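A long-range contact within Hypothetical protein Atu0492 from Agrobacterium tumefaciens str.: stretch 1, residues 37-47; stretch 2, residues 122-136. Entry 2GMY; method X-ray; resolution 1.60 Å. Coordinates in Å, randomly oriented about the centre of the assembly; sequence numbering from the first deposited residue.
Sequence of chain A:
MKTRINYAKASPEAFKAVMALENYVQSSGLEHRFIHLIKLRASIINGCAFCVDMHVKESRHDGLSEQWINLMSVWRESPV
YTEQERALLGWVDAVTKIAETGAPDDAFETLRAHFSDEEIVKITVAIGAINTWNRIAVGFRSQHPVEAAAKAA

Stretch 1 (37-47) LIKLRASIING
Stretch 2 122-136: KITVAIGAINTWNRI

Two helices, 37-45 and 122-136, run in broadly the same direction, crossing at -44° with axes 9.2 Å apart at closest approach. The register pairs Ile38 with Ile127 (CA to CA 6.2 Å), Lys39 with Ile130 (CA to CA 5.7 Å) and Ser43 with Asn134 (CA to CA 6.3 Å).

Two isoleucine knobs interlock. Ile38 (chi1 m, chi2 t) points toward the second helix and fills the hollow among Ile123, Ala126, Ile127 and Ile130; its CG2 lies 3.8 Å from Ile127 CG1, its CD1 4.0 Å from Ala126 CB. Ala126, whose side chain is a single methyl pointing toward the first helix, forms part of the hollow's wall. In return Ile130 (t, p) enters the hollow formed by Ile38, Lys39, Ala42 and Ser43, its CG2 3.5 Å from Ala42 CB and its CG1 3.6 Å from Lys39 O. The single methyl of Ala42 points toward the second helix and packs directly on Ile130, while Lys39 (m, t, t, t) sets off sideways, its CG 4.3 Å from Ile130 CB, and only its end leads away.

Beyond the knobs the contact turns polar. Ser43 OG (m) sits 3.0 Å from Asn134 OD1 and 2.7 Å from Lys39 O. Asn46 (m, chi2 -30°) donates from ND2 to Asn131 OD1 at 3.0 Å; Arg135 NH1 donates to that same OD1 at 2.9 Å. Gly47, at phi 75°, then closes a Schellman motif, a conformation glycine readily adopts.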

# COMPACT_ATOMS: atom_id res chain seq x y z
N LEU A 37 -16.04 -2.28 -21.38
CA LEU A 37 -14.99 -2.88 -20.57
C LEU A 37 -14.19 -1.82 -19.81
O LEU A 37 -13.92 -1.96 -18.62
CB LEU A 37 -14.07 -3.69 -21.49
CG LEU A 37 -12.90 -4.42 -20.84
CD1 LEU A 37 -12.52 -5.60 -21.71
CD2 LEU A 37 -11.70 -3.49 -20.59
N ILE A 38 -13.77 -0.79 -20.53
CA ILE A 38 -13.01 0.31 -19.91
C ILE A 38 -13.82 0.95 -18.78
O ILE A 38 -13.30 1.16 -17.67
CB ILE A 38 -12.64 1.38 -20.97
CG1 ILE A 38 -11.56 0.86 -21.90
CG2 ILE A 38 -12.23 2.69 -20.27
CD1 ILE A 38 -11.48 1.65 -23.22
N LYS A 39 -15.09 1.25 -19.05
CA LYS A 39 -15.92 1.95 -18.07
C LYS A 39 -16.21 1.09 -16.85
O LYS A 39 -16.13 1.56 -15.71
CB LYS A 39 -17.23 2.42 -18.69
CG LYS A 39 -17.04 3.59 -19.65
CD LYS A 39 -18.36 3.91 -20.33
CE LYS A 39 -18.26 5.18 -21.12
NZ LYS A 39 -19.62 5.71 -21.37
N LEU A 40 -16.53 -0.18 -17.08
CA LEU A 40 -16.90 -1.07 -15.98
C LEU A 40 -15.68 -1.35 -15.11
O LEU A 40 -15.73 -1.22 -13.88
CB LEU A 40 -17.53 -2.36 -16.50
CG LEU A 40 -17.93 -3.39 -15.44
CD1 LEU A 40 -18.87 -2.80 -14.38
CD2 LEU A 40 -18.57 -4.58 -16.12
N ARG A 41 -14.57 -1.71 -15.75
CA ARG A 41 -13.37 -2.06 -14.97
C ARG A 41 -12.84 -0.89 -14.14
O ARG A 41 -12.58 -1.06 -12.93
CB ARG A 41 -12.27 -2.65 -15.85
CG ARG A 41 -10.99 -3.02 -15.09
CD ARG A 41 -11.22 -4.06 -13.99
NE ARG A 41 -9.98 -4.19 -13.22
CZ ARG A 41 -9.88 -4.82 -12.06
NH1 ARG A 41 -10.96 -5.41 -11.51
NH2 ARG A 41 -8.71 -4.86 -11.44
N ALA A 42 -12.71 0.29 -14.75
CA ALA A 42 -12.20 1.45 -14.02
C ALA A 42 -13.13 1.80 -12.86
O ALA A 42 -12.68 2.14 -11.76
CB ALA A 42 -12.01 2.65 -14.96
N SER A 43 -14.44 1.70 -13.11
CA SER A 43 -15.42 1.99 -12.05
C SER A 43 -15.30 1.04 -10.86
O SER A 43 -15.42 1.47 -9.70
CB SER A 43 -16.84 1.97 -12.63
OG SER A 43 -16.97 2.99 -13.61
N ILE A 44 -15.05 -0.24 -11.13
CA ILE A 44 -14.83 -1.20 -10.06
C ILE A 44 -13.58 -0.80 -9.25
O ILE A 44 -13.61 -0.73 -8.01
CB ILE A 44 -14.72 -2.62 -10.59
CG1 ILE A 44 -16.08 -3.09 -11.13
CG2 ILE A 44 -14.26 -3.58 -9.50
CD1 ILE A 44 -15.99 -4.33 -12.04
N ILE A 45 -12.49 -0.52 -9.95
CA ILE A 45 -11.24 -0.16 -9.25
C ILE A 45 -11.46 1.04 -8.35
O ILE A 45 -11.00 1.07 -7.19
CB ILE A 45 -10.13 0.16 -10.26
CG1 ILE A 45 -9.75 -1.11 -11.03
CG2 ILE A 45 -8.91 0.75 -9.55
CD1 ILE A 45 -8.81 -0.85 -12.20
N ASN A 46 -12.17 2.02 -8.89
CA ASN A 46 -12.38 3.28 -8.18
C ASN A 46 -13.48 3.24 -7.12
O ASN A 46 -13.72 4.25 -6.47
CB ASN A 46 -12.63 4.41 -9.16
CG ASN A 46 -11.38 4.83 -9.88
OD1 ASN A 46 -10.27 4.72 -9.35
ND2 ASN A 46 -11.54 5.29 -11.12
N GLY A 47 -14.15 2.10 -6.98
CA GLY A 47 -15.17 1.95 -5.93
C GLY A 47 -16.47 2.69 -6.24
O GLY A 47 -17.26 2.97 -5.33
N LYS A 122 -7.44 6.69 -28.27
CA LYS A 122 -8.89 6.65 -27.97
C LYS A 122 -9.16 5.92 -26.64
O LYS A 122 -9.91 6.39 -25.79
CB LYS A 122 -9.66 5.96 -29.11
CG LYS A 122 -9.58 6.72 -30.42
CD LYS A 122 -10.32 5.97 -31.51
CE LYS A 122 -10.32 6.77 -32.80
NZ LYS A 122 -10.99 5.98 -33.86
N ILE A 123 -8.52 4.76 -26.48
CA ILE A 123 -8.64 3.98 -25.24
C ILE A 123 -8.22 4.79 -24.01
O ILE A 123 -8.92 4.79 -22.99
CB ILE A 123 -7.76 2.72 -25.35
CG1 ILE A 123 -8.44 1.70 -26.27
CG2 ILE A 123 -7.50 2.08 -23.97
CD1 ILE A 123 -7.45 0.69 -26.81
N THR A 124 -7.08 5.48 -24.12
CA THR A 124 -6.51 6.17 -22.97
C THR A 124 -7.34 7.41 -22.59
O THR A 124 -7.53 7.69 -21.41
CB THR A 124 -5.01 6.47 -23.19
OG1 THR A 124 -4.33 5.25 -23.55
CG2 THR A 124 -4.39 7.02 -21.92
N VAL A 125 -7.87 8.11 -23.59
CA VAL A 125 -8.82 9.20 -23.30
C VAL A 125 -10.09 8.63 -22.64
O VAL A 125 -10.62 9.21 -21.69
CB VAL A 125 -9.17 9.97 -24.60
CG1 VAL A 125 -10.31 10.95 -24.37
CG2 VAL A 125 -7.92 10.71 -25.12
N ALA A 126 -10.57 7.48 -23.13
CA ALA A 126 -11.73 6.83 -22.52
C ALA A 126 -11.46 6.48 -21.04
O ALA A 126 -12.31 6.69 -20.17
CB ALA A 126 -12.11 5.59 -23.32
N ILE A 127 -10.26 5.97 -20.75
CA ILE A 127 -9.88 5.67 -19.36
C ILE A 127 -9.89 6.97 -18.54
O ILE A 127 -10.37 6.99 -17.41
CB ILE A 127 -8.50 4.99 -19.28
CG1 ILE A 127 -8.55 3.59 -19.94
CG2 ILE A 127 -8.04 4.83 -17.80
CD1 ILE A 127 -7.16 3.01 -20.29
N GLY A 128 -9.36 8.04 -19.11
CA GLY A 128 -9.38 9.35 -18.43
C GLY A 128 -10.81 9.80 -18.14
O GLY A 128 -11.11 10.25 -17.02
N ALA A 129 -11.69 9.67 -19.15
CA ALA A 129 -13.08 10.10 -19.01
C ALA A 129 -13.81 9.37 -17.89
O ALA A 129 -14.45 10.00 -17.04
CB ALA A 129 -13.82 9.96 -20.34
N ILE A 130 -13.70 8.04 -17.83
CA ILE A 130 -14.41 7.33 -16.76
C ILE A 130 -13.79 7.67 -15.41
O ILE A 130 -14.49 7.79 -14.42
CB ILE A 130 -14.50 5.79 -17.01
CG1 ILE A 130 -15.35 5.11 -15.93
CG2 ILE A 130 -13.12 5.18 -17.17
CD1 ILE A 130 -16.82 5.64 -15.86
N ASN A 131 -12.48 7.88 -15.40
CA ASN A 131 -11.83 8.26 -14.14
C ASN A 131 -12.35 9.61 -13.61
O ASN A 131 -12.41 9.83 -12.39
CB ASN A 131 -10.31 8.25 -14.29
CG ASN A 131 -9.73 6.91 -13.92
OD1 ASN A 131 -9.44 6.64 -12.75
ND2 ASN A 131 -9.59 6.03 -14.91
N THR A 132 -12.76 10.48 -14.53
CA THR A 132 -13.38 11.75 -14.16
C THR A 132 -14.80 11.51 -13.62
O THR A 132 -15.14 11.99 -12.53
CB THR A 132 -13.37 12.73 -15.34
OG1 THR A 132 -12.01 13.15 -15.57
CG2 THR A 132 -14.21 13.97 -15.04
N TRP A 133 -15.62 10.76 -14.35
CA TRP A 133 -16.97 10.46 -13.85
C TRP A 133 -16.93 9.78 -12.48
O TRP A 133 -17.71 10.11 -11.59
CB TRP A 133 -17.74 9.56 -14.83
CG TRP A 133 -18.22 10.24 -16.07
CD1 TRP A 133 -17.86 9.94 -17.35
CD2 TRP A 133 -19.18 11.31 -16.15
NE1 TRP A 133 -18.52 10.77 -18.23
CE2 TRP A 133 -19.34 11.61 -17.52
CE3 TRP A 133 -19.91 12.03 -15.20
CZ2 TRP A 133 -20.22 12.63 -17.97
CZ3 TRP A 133 -20.78 13.04 -15.65
CH2 TRP A 133 -20.92 13.33 -17.02
N ASN A 134 -16.02 8.82 -12.31
CA ASN A 134 -15.88 8.14 -11.00
C ASN A 134 -15.59 9.13 -9.86
O ASN A 134 -16.12 9.01 -8.75
CB ASN A 134 -14.79 7.08 -11.03
CG ASN A 134 -15.11 5.90 -11.96
OD1 ASN A 134 -16.26 5.65 -12.37
ND2 ASN A 134 -14.07 5.15 -12.27
N ARG A 135 -14.71 10.09 -10.13
CA ARG A 135 -14.35 11.09 -9.12
C ARG A 135 -15.51 12.02 -8.79
O ARG A 135 -15.72 12.37 -7.63
CB ARG A 135 -13.11 11.86 -9.57
CG ARG A 135 -11.86 11.00 -9.44
CD ARG A 135 -10.61 11.54 -10.13
NE ARG A 135 -9.46 10.75 -9.67
CZ ARG A 135 -9.16 9.54 -10.13
NH1 ARG A 135 -9.88 8.96 -11.10
NH2 ARG A 135 -8.12 8.89 -9.61
N ILE A 136 -16.28 12.39 -9.81
CA ILE A 136 -17.48 13.20 -9.61
C ILE A 136 -18.53 12.42 -8.82
O ILE A 136 -19.06 12.93 -7.83
CB ILE A 136 -18.05 13.68 -10.97
CG1 ILE A 136 -17.06 14.66 -11.62
CG2 ILE A 136 -19.44 14.32 -10.81
CD1 ILE A 136 -17.32 14.91 -13.11
O HOH W 1 -7.94 5.97 -9.74